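Local structure of SusD superfamily protein (Bacteroides thetaiotaomicron, 3MCX) at residues A[145-148]-A[149-152]; A[295-298]-A[299-303]; A[418-421]-A[422-425]. The protein is of unknown function but, as a zinc-binding member of the SusD family at the cell outer membrane, probably takes part in glycan capture. All coordinates share one frame; numbering follows the deposited sequence. Where two conformers were deposited one is given.

Interaction 1 of 3, residues A[145-148]-A[149-152]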
ATOM      1  N   THR A 145     -11.049 -12.792   2.525  1.00  6.26           N
ATOM      2  CA  THR A 145     -12.508 -12.779   2.618  1.00  7.50           C
ATOM      3  C   THR A 145     -13.212 -13.654   1.604  1.00  7.32           C
ATOM      4  O   THR A 145     -14.419 -13.864   1.695  1.00  6.50           O
ATOM      5  CB  THR A 145     -13.054 -11.333   2.529  1.00  7.36           C
ATOM      6  OG1 THR A 145     -12.467 -10.673   1.413  1.00  7.50           O
ATOM      7  CG2 THR A 145     -12.722 -10.550   3.799  1.00  7.81           C
ATOM      8  N   ASN A 146     -12.491 -14.206   0.639  1.00  7.40           N
ATOM      9  CA  ASN A 146     -13.111 -15.183  -0.253  1.00  7.29           C
ATOM     10  C   ASN A 146     -13.526 -16.469   0.474  1.00  7.45           C
ATOM     11  O   ASN A 146     -14.452 -17.141   0.040  1.00  7.74           O
ATOM     12  CB  ASN A 146     -12.184 -15.562  -1.421  1.00  8.36           C
ATOM     13  CG  ASN A 146     -12.087 -14.507  -2.501  1.00  9.49           C
ATOM     14  OD1 ASN A 146     -12.603 -13.392  -2.358  1.00 10.39           O
ATOM     15  ND2 ASN A 146     -11.436 -14.868  -3.606  1.00  8.05           N
ATOM     16  N   ASP A 147     -12.799 -16.822   1.537  1.00  7.30           N
ATOM     17  CA  ASP A 147     -12.866 -18.177   2.079  1.00  7.13           C
ATOM     18  C   ASP A 147     -12.337 -18.267   3.525  1.00  6.95           C
ATOM     19  O   ASP A 147     -11.796 -19.302   3.925  1.00  6.80           O
ATOM     20  CB  ASP A 147     -12.038 -19.105   1.155  1.00  7.72           C
ATOM     21  CG  ASP A 147     -10.558 -18.729   1.112  1.00  7.75           C
ATOM     22  OD1 ASP A 147     -10.169 -17.636   1.586  1.00  9.45           O
ATOM     23  OD2 ASP A 147      -9.793 -19.577   0.573  1.00 10.32           O
ATOM     24  N   LYS A 148     -12.466 -17.177   4.279  1.00  6.64           N
ATOM     25  CA  LYS A 148     -11.903 -17.101   5.640  1.00  6.64           C
ATOM     26  C   LYS A 148     -10.432 -17.545   5.671  1.00  6.70           C
ATOM     27  O   LYS A 148      -9.983 -18.206   6.587  1.00  7.00           O
ATOM     28  CB  LYS A 148     -12.744 -17.893   6.632  1.00  7.56           C
ATOM     29  CG  LYS A 148     -14.215 -17.374   6.763  1.00 10.77           C
ATOM     30  CD  LYS A 148     -14.223 -16.003   7.475  1.00 16.81           C
ATOM     31  CE  LYS A 148     -15.657 -15.440   7.711  1.00 22.21           C
ATOM     32  NZ  LYS A 148     -15.592 -13.999   8.156  1.00 25.66           N
ATOM     33  N   GLY A 149      -9.695 -17.139   4.649  1.00  6.19           N
ATOM     34  CA  GLY A 149      -8.276 -17.437   4.551  1.00  5.63           C
ATOM     35  C   GLY A 149      -7.908 -18.891   4.432  1.00  6.22           C
ATOM     36  O   GLY A 149      -6.792 -19.281   4.793  1.00  5.78           O
ATOM     37  N   ALA A 150      -8.810 -19.731   3.933  1.00  5.40           N
ATOM     38  CA  ALA A 150      -8.546 -21.157   3.847  1.00  5.61           C
ATOM     39  C   ALA A 150      -7.430 -21.537   2.876  1.00  6.10           C
ATOM     40  O   ALA A 150      -6.709 -22.509   3.122  1.00  7.06           O
ATOM     41  CB  ALA A 150      -9.822 -21.937   3.484  1.00  5.07           C
ATOM     42  N   SER A 151      -7.295 -20.769   1.804  1.00  6.55           N
ATOM     43  CA  SER A 151      -6.348 -21.100   0.739  1.00  6.48           C
ATOM     44  C   SER A 151      -4.905 -20.779   1.162  1.00  6.52           C
ATOM     45  O   SER A 151      -4.677 -20.191   2.226  1.00  6.21           O
ATOM     46  CB  SER A 151      -6.741 -20.332  -0.524  1.00  6.65           C
ATOM     47  OG  SER A 151      -6.447 -18.985  -0.431  1.00  7.40           O
ATOM     48  N   LEU A 152      -3.931 -21.153   0.329  1.00  6.36           N
ATOM     49  CA  LEU A 152      -2.515 -20.976   0.705  1.00  6.56           C
ATOM     50  C   LEU A 152      -2.030 -19.542   0.686  1.00  6.75           C
ATOM     51  O   LEU A 152      -2.310 -18.787  -0.255  1.00  6.41           O
ATOM     52  CB  LEU A 152      -1.608 -21.843  -0.181  1.00  6.83           C
ATOM     53  CG  LEU A 152      -1.766 -23.360  -0.043  1.00  9.69           C
ATOM     54  CD1 LEU A 152      -0.827 -24.074  -1.024  1.00 11.48           C
ATOM     55  CD2 LEU A 152      -1.523 -23.829   1.393  1.00  9.81           C
TER
HETATM   56  O   HOH W   1      -7.617 -17.082   1.147  1.00  8.08           O
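A type I' beta turn joins Asp147 to Ala150 in the loop between helix 115-140 and helix 172-186. Its closing bond runs from Ala150 N to Asp147 O, 3.0 Å. Lys148 and Gly149 occupy the two corners, both with positive phi, a state that glycine accepts easily.

Asp147 also uses its side chain on the residues that follow. CG lies between the backbone N and the carbonyl carbon (chi1 63°), which folds the carboxylate back over the turn. OD2 takes a weak hydrogen bond from Ser151 N at 3.0 Å and lies 3.3 Å from Ser151 CB. OD1 stands 3.1 Å from Gly149 N. A water lies 2.6 Å from Asp147 OD1 and 2.7 Å from Ser151 OG, hydrogen-bonded to both. The carboxylate therefore meets Ser151 twice, once directly and once through water. With an alanine here, the Ser151 N-H would probably lose its carboxylate partner, and the water its bond to the carboxylate.

Backbone bonds link Gly149 to Ala173 and Ser151 to Val172, so the turn is fixed to the start of helix 172-186. Asn146 ND2 ties the preceding residue to Ala452 O. The side chain of Glu177, a zinc ligand in a structure of this protein, is about 9 Å from Gly149. It is a type I' turn with an aspartate at its first position, placed in a surface loop between two helices.

Interaction 2 of 3, residues A[295-298]-A[299-303]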
ATOM      1  N   GLU A 295      -9.359   6.590 -17.991  1.00  5.83           N
ATOM      2  CA  GLU A 295     -10.591   7.339 -18.184  0.50  5.95           C
ATOM      3  C   GLU A 295     -11.621   6.965 -17.112  1.00  5.99           C
ATOM      4  O   GLU A 295     -12.464   7.786 -16.733  1.00  6.98           O
ATOM      5  CB  GLU A 295     -11.178   7.102 -19.566  0.50  5.30           C
ATOM      6  CG  GLU A 295     -12.215   8.130 -19.950  0.50  6.10           C
ATOM      7  CD  GLU A 295     -12.920   7.766 -21.229  0.50  7.42           C
ATOM      8  OE1 GLU A 295     -13.152   6.537 -21.429  0.50  6.16           O
ATOM      9  OE2 GLU A 295     -13.283   8.713 -22.007  0.50  8.65           O
ATOM     10  N   ASP A 296     -11.569   5.732 -16.610  1.00  6.24           N
ATOM     11  CA  ASP A 296     -12.440   5.365 -15.467  1.00  6.94           C
ATOM     12  C   ASP A 296     -12.219   6.325 -14.315  1.00  7.04           C
ATOM     13  O   ASP A 296     -13.178   6.788 -13.721  1.00  6.86           O
ATOM     14  CB  ASP A 296     -12.206   3.923 -14.983  1.00  7.22           C
ATOM     15  CG  ASP A 296     -12.128   2.903 -16.101  1.00  8.73           C
ATOM     16  OD1 ASP A 296     -11.159   2.909 -16.908  1.00  8.31           O
ATOM     17  OD2 ASP A 296     -13.045   2.062 -16.156  1.00 10.31           O
ATOM     18  N   PHE A 297     -10.960   6.606 -13.969  1.00  6.65           N
ATOM     19  CA  PHE A 297     -10.672   7.500 -12.878  1.00  6.10           C
ATOM     20  C   PHE A 297     -11.099   8.933 -13.167  1.00  7.19           C
ATOM     21  O   PHE A 297     -11.730   9.581 -12.339  1.00  6.94           O
ATOM     22  CB  PHE A 297      -9.174   7.496 -12.536  1.00  6.42           C
ATOM     23  CG  PHE A 297      -8.872   8.373 -11.353  1.00  6.88           C
ATOM     24  CD1 PHE A 297      -9.295   7.989 -10.090  1.00  8.48           C
ATOM     25  CD2 PHE A 297      -8.283   9.624 -11.515  1.00  8.02           C
ATOM     26  CE1 PHE A 297      -9.088   8.812  -8.985  1.00  8.29           C
ATOM     27  CE2 PHE A 297      -8.090  10.443 -10.442  1.00  8.50           C
ATOM     28  CZ  PHE A 297      -8.498  10.039  -9.169  1.00  8.20           C
ATOM     29  N   LEU A 298     -10.744   9.450 -14.337  1.00  6.55           N
ATOM     30  CA  LEU A 298     -11.111  10.836 -14.663  1.00  6.30           C
ATOM     31  C   LEU A 298     -12.616  10.993 -14.673  1.00  6.32           C
ATOM     32  O   LEU A 298     -13.152  11.990 -14.202  1.00  7.02           O
ATOM     33  CB  LEU A 298     -10.465  11.310 -15.983  1.00  6.06           C
ATOM     34  CG  LEU A 298      -8.924  11.439 -15.933  1.00  6.26           C
ATOM     35  CD1 LEU A 298      -8.423  12.048 -17.259  1.00  8.00           C
ATOM     36  CD2 LEU A 298      -8.446  12.260 -14.721  1.00  8.93           C
ATOM     37  N   ASN A 299     -13.320  10.010 -15.224  1.00  6.95           N
ATOM     38  CA  ASN A 299     -14.796  10.099 -15.242  1.00  6.36           C
ATOM     39  C   ASN A 299     -15.321  10.144 -13.805  1.00  6.44           C
ATOM     40  O   ASN A 299     -16.243  10.912 -13.492  1.00  6.25           O
ATOM     41  CB  ASN A 299     -15.411   8.914 -15.995  1.00  7.45           C
ATOM     42  CG  ASN A 299     -15.354   9.064 -17.516  1.00  7.96           C
ATOM     43  OD1 ASN A 299     -15.016  10.119 -18.062  1.00 11.24           O
ATOM     44  ND2 ASN A 299     -15.669   7.974 -18.203  1.00 12.31           N
ATOM     45  N   LEU A 300     -14.779   9.309 -12.922  1.00  6.00           N
ATOM     46  CA  LEU A 300     -15.215   9.289 -11.513  1.00  6.07           C
ATOM     47  C   LEU A 300     -14.963  10.639 -10.862  1.00  6.88           C
ATOM     48  O   LEU A 300     -15.829  11.202 -10.209  1.00  6.30           O
ATOM     49  CB  LEU A 300     -14.472   8.206 -10.745  1.00  7.10           C
ATOM     50  CG  LEU A 300     -14.721   8.172  -9.240  1.00  7.24           C
ATOM     51  CD1 LEU A 300     -16.163   7.837  -8.895  1.00  9.58           C
ATOM     52  CD2 LEU A 300     -13.790   7.161  -8.581  1.00  9.26           C
ATOM     53  N   LEU A 301     -13.751  11.167 -11.019  1.00  6.52           N
ATOM     54  CA  LEU A 301     -13.422  12.466 -10.393  1.00  6.71           C
ATOM     55  C   LEU A 301     -14.254  13.616 -10.965  1.00  7.28           C
ATOM     56  O   LEU A 301     -14.656  14.531 -10.240  1.00  6.67           O
ATOM     57  CB  LEU A 301     -11.930  12.764 -10.553  1.00  7.50           C
ATOM     58  CG  LEU A 301     -11.315  13.715  -9.526  1.00  9.08           C
ATOM     59  CD1 LEU A 301     -11.378  13.173  -8.077  1.00 10.93           C
ATOM     60  CD2 LEU A 301      -9.855  13.962  -9.915  1.00 10.31           C
ATOM     61  N   ASN A 302     -14.578  13.537 -12.251  1.00  6.93           N
ATOM     62  CA  ASN A 302     -15.390  14.536 -12.908  1.00  6.77           C
ATOM     63  C   ASN A 302     -16.875  14.506 -12.505  1.00  6.81           C
ATOM     64  O   ASN A 302     -17.637  15.391 -12.904  1.00  6.69           O
ATOM     65  CB  ASN A 302     -15.231  14.451 -14.443  1.00  7.18           C
ATOM     66  CG  ASN A 302     -13.897  15.020 -14.918  1.00 10.07           C
ATOM     67  OD1 ASN A 302     -13.345  15.912 -14.284  1.00 14.23           O
ATOM     68  ND2 ASN A 302     -13.374  14.508 -16.047  1.00 16.06           N
ATOM     69  N   GLU A 303     -17.281  13.503 -11.711  1.00  6.21           N
ATOM     70  CA  GLU A 303     -18.650  13.500 -11.168  1.00  6.51           C
ATOM     71  C   GLU A 303     -18.860  14.707 -10.238  1.00  6.99           C
ATOM     72  O   GLU A 303     -19.999  15.117 -10.015  1.00  8.43           O
ATOM     73  CB  GLU A 303     -19.006  12.183 -10.450  1.00  6.46           C
ATOM     74  CG  GLU A 303     -19.027  11.003 -11.394  1.00  6.62           C
ATOM     75  CD  GLU A 303     -19.297   9.668 -10.735  1.00 10.35           C
ATOM     76  OE1 GLU A 303     -19.652   9.614  -9.544  1.00 10.77           O
ATOM     77  OE2 GLU A 303     -19.136   8.633 -11.424  1.00 14.26           O
TER
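Phe297 and Leu301 lie side by side on one face of the short alpha helix 295-301, four residues apart. Phe297 CE2 meets Leu301 CD2 at 4.0 Å, and the methyl approaches the ring obliquely. Both side chains point the same way. Phe297 CG is anti to the backbone N (chi1 -177°), which swings the ring along the helix to Leu301.

On another side Asn299 crosses Glu295. In one of the two deposited conformers of Glu295, its CG is 3.9 Å from Asn299 ND2. This is a loose van der Waals contact. The polar end of Glu295 looks elsewhere, with OE1 bonded to Ser436 N.

The i to i+4 backbone bonds of the helix lie behind these pairs. Leu301 N donates to Phe297 O at 2.9 Å. Asn299 N reaches Glu295 O at 2.8 Å.

Further out, Phe297, Leu298 and Leu301 rest on Thr313 of strand 313-314, while Leu300 packs on Lys408, Arg411 and Lys412 of helix 403-414. Asp296 fixes the start of the helix: OD1 binds His438 NE2 and Gly435 N, and OD2 binds Lys434 N. At the other end Asn302 N donates to Leu298 O at 2.9 Å, and Glu303 N follows with a bond to Leu300 O, 3.1 Å.

Interaction 3 of 3, residues A[418-421]-A[422-425]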
ATOM      1  N   GLY A 418      -1.621   2.624  -3.252  1.00  8.30           N
ATOM      2  CA  GLY A 418      -1.371   1.194  -3.149  1.00  7.67           C
ATOM      3  C   GLY A 418      -2.443   0.323  -2.543  1.00  8.29           C
ATOM      4  O   GLY A 418      -2.189  -0.845  -2.316  1.00  8.50           O
ATOM      5  N   GLU A 419      -3.655   0.852  -2.323  1.00  7.79           N
ATOM      6  CA  GLU A 419      -4.693   0.104  -1.604  1.00  7.71           C
ATOM      7  C   GLU A 419      -5.959  -0.201  -2.395  1.00  8.11           C
ATOM      8  O   GLU A 419      -6.680  -1.122  -2.026  1.00  8.57           O
ATOM      9  CB  GLU A 419      -5.106   0.810  -0.323  1.00  7.84           C
ATOM     10  CG  GLU A 419      -4.037   0.796   0.739  1.00  8.99           C
ATOM     11  CD  GLU A 419      -3.689  -0.574   1.193  1.00  8.51           C
ATOM     12  OE1 GLU A 419      -4.627  -1.382   1.409  1.00 10.77           O
ATOM     13  OE2 GLU A 419      -2.498  -0.905   1.293  1.00  9.80           O
ATOM     14  N   VAL A 420      -6.291   0.581  -3.417  1.00  8.08           N
ATOM     15  CA  VAL A 420      -7.593   0.441  -4.061  1.00  8.71           C
ATOM     16  C   VAL A 420      -7.927  -0.960  -4.578  1.00  7.49           C
ATOM     17  O   VAL A 420      -9.082  -1.386  -4.489  1.00  7.91           O
ATOM     18  CB  VAL A 420      -7.790   1.553  -5.132  1.00  8.51           C
ATOM     19  CG1 VAL A 420      -8.860   1.212  -6.173  1.00  9.84           C
ATOM     20  CG2 VAL A 420      -8.078   2.865  -4.409  1.00 10.68           C
ATOM     21  N   PHE A 421      -6.952  -1.696  -5.093  1.00  7.09           N
ATOM     22  CA  PHE A 421      -7.204  -3.086  -5.504  1.00  6.60           C
ATOM     23  C   PHE A 421      -7.943  -3.893  -4.437  1.00  6.95           C
ATOM     24  O   PHE A 421      -8.898  -4.602  -4.712  1.00  6.48           O
ATOM     25  CB  PHE A 421      -5.829  -3.700  -5.778  1.00  7.22           C
ATOM     26  CG  PHE A 421      -5.815  -5.134  -6.264  1.00  7.00           C
ATOM     27  CD1 PHE A 421      -6.712  -5.620  -7.185  1.00  6.29           C
ATOM     28  CD2 PHE A 421      -4.777  -5.988  -5.852  1.00  7.22           C
ATOM     29  CE1 PHE A 421      -6.595  -6.893  -7.671  1.00  6.60           C
ATOM     30  CE2 PHE A 421      -4.690  -7.262  -6.323  1.00  8.28           C
ATOM     31  CZ  PHE A 421      -5.574  -7.710  -7.235  1.00  6.02           C
ATOM     32  N   TYR A 422      -7.445  -3.769  -3.219  1.00  6.54           N
ATOM     33  CA  TYR A 422      -7.978  -4.552  -2.082  1.00  6.80           C
ATOM     34  C   TYR A 422      -9.404  -4.154  -1.736  1.00  6.42           C
ATOM     35  O   TYR A 422     -10.182  -4.985  -1.255  1.00  7.78           O
ATOM     36  CB  TYR A 422      -7.015  -4.416  -0.898  1.00  6.81           C
ATOM     37  CG  TYR A 422      -5.641  -4.852  -1.302  1.00  5.64           C
ATOM     38  CD1 TYR A 422      -5.394  -6.199  -1.615  1.00  7.31           C
ATOM     39  CD2 TYR A 422      -4.636  -3.915  -1.524  1.00  7.20           C
ATOM     40  CE1 TYR A 422      -4.179  -6.622  -2.037  1.00  7.79           C
ATOM     41  CE2 TYR A 422      -3.372  -4.344  -1.995  1.00  8.38           C
ATOM     42  CZ  TYR A 422      -3.170  -5.686  -2.251  1.00  7.73           C
ATOM     43  OH  TYR A 422      -1.941  -6.134  -2.730  1.00  8.89           O
ATOM     44  N   ASP A 423      -9.775  -2.899  -2.018  1.00  7.35           N
ATOM     45  CA  ASP A 423     -11.177  -2.445  -1.859  1.00  7.73           C
ATOM     46  C   ASP A 423     -12.133  -3.323  -2.656  1.00  7.43           C
ATOM     47  O   ASP A 423     -13.219  -3.665  -2.188  1.00  7.39           O
ATOM     48  CB  ASP A 423     -11.367  -0.997  -2.327  1.00  7.61           C
ATOM     49  CG  ASP A 423     -10.539   0.002  -1.568  1.00  9.33           C
ATOM     50  OD1 ASP A 423      -9.743  -0.339  -0.660  1.00  7.85           O
ATOM     51  OD2 ASP A 423     -10.721   1.214  -1.875  1.00  8.99           O
ATOM     52  N   TYR A 424     -11.755  -3.668  -3.887  1.00  7.74           N
ATOM     53  CA  TYR A 424     -12.584  -4.531  -4.697  1.00  7.32           C
ATOM     54  C   TYR A 424     -12.551  -5.945  -4.125  1.00  6.98           C
ATOM     55  O   TYR A 424     -13.597  -6.569  -3.938  1.00  8.10           O
ATOM     56  CB  TYR A 424     -12.076  -4.589  -6.137  1.00  6.85           C
ATOM     57  CG  TYR A 424     -12.282  -3.323  -6.927  1.00  6.47           C
ATOM     58  CD1 TYR A 424     -11.354  -2.301  -6.849  1.00  6.66           C
ATOM     59  CD2 TYR A 424     -13.384  -3.161  -7.762  1.00  6.51           C
ATOM     60  CE1 TYR A 424     -11.543  -1.127  -7.582  1.00  6.58           C
ATOM     61  CE2 TYR A 424     -13.561  -2.006  -8.484  1.00  7.87           C
ATOM     62  CZ  TYR A 424     -12.610  -1.008  -8.417  1.00  7.07           C
ATOM     63  OH  TYR A 424     -12.790   0.167  -9.144  1.00  8.71           O
ATOM     64  N   LEU A 425     -11.351  -6.451  -3.817  1.00  6.88           N
ATOM     65  CA  LEU A 425     -11.211  -7.855  -3.420  1.00  6.92           C
ATOM     66  C   LEU A 425     -12.030  -8.158  -2.170  1.00  6.83           C
ATOM     67  O   LEU A 425     -12.784  -9.144  -2.136  1.00  7.35           O
ATOM     68  CB  LEU A 425      -9.753  -8.204  -3.205  1.00  7.45           C
ATOM     69  CG  LEU A 425      -8.819  -8.057  -4.419  1.00  8.21           C
ATOM     70  CD1 LEU A 425      -7.380  -8.459  -4.057  1.00  8.43           C
ATOM     71  CD2 LEU A 425      -9.363  -8.828  -5.649  1.00  7.95           C
TER
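The Phe421 ring touches both Tyr422 and Leu425 in the first turn of helix 420-426. Its CB leads off from the backbone beside the Tyr422 peptide, and the contacts begin at the ring. CG is placed anti to the Phe421 backbone N (chi1 -178°), which brings the ring alongside Tyr422 and Leu425. At the ring, CD2 reaches Tyr422 CE1 at 3.9 Å and sits over one face of the tyrosine, toward its rim. The two rings meet obliquely, with planes at 56°. CE1 touches Leu425 CD2 at 3.9 Å. At the far end CE2 and CZ both meet Leu425 CD1. That methyl makes a CH-pi contact over the ring face, 3.8 Å from the Phe421 centroid and 14° off the normal.

The carbonyl of Phe421 is gripped twice. Leu425 N donates to Phe421 O at 3.2 Å, and Tyr424 N adds a weak bond. Tyr422 N to Glu419 O and Asp423 N to Val420 O are also weak, so the turn opens on bonds three residues apart before the four-residue pattern appears. Alongside, Val420 CG1 packs on Tyr424 CE1 at 3.8 Å, near the plane of that ring.

The buried acids are paired outside. Glu419 OE2 bridges to Arg138, which also lies in cation-pi contact with the Tyr422 ring. Asp423 bridges to Arg426 through OD1 and to Arg410 through OD2. These arginines probably favour the charged form of both acids. The pairing of Leu425 with Phe421 is an i to i+4 CH-pi contact at the N-terminal turn of a buried helix in the helical SusD fold.

How the interactions relate
From the N terminus, interactions 1, 2 and 3 run in series; none encloses or crosses another. Each closes only a single turn of chain. Interaction 1 makes the bend between helix 115-140 and helix 172-186. Interaction 2 lies along helix 295-301; the side chain of Leu298 is about 9 Å from that of the zinc ligand Glu315. Interaction 3 opens helix 420-426 near the centre of the chain. Interactions 1 and 3 touch by packing, with Thr145 OG1 3.9 Å from Leu425 O. Interactions 2 and 3 come no nearer than about 7 Å, but Arg411 of helix 403-414 packs against both. Interactions 1 and 2 stay about 20 Å apart at their nearest atoms.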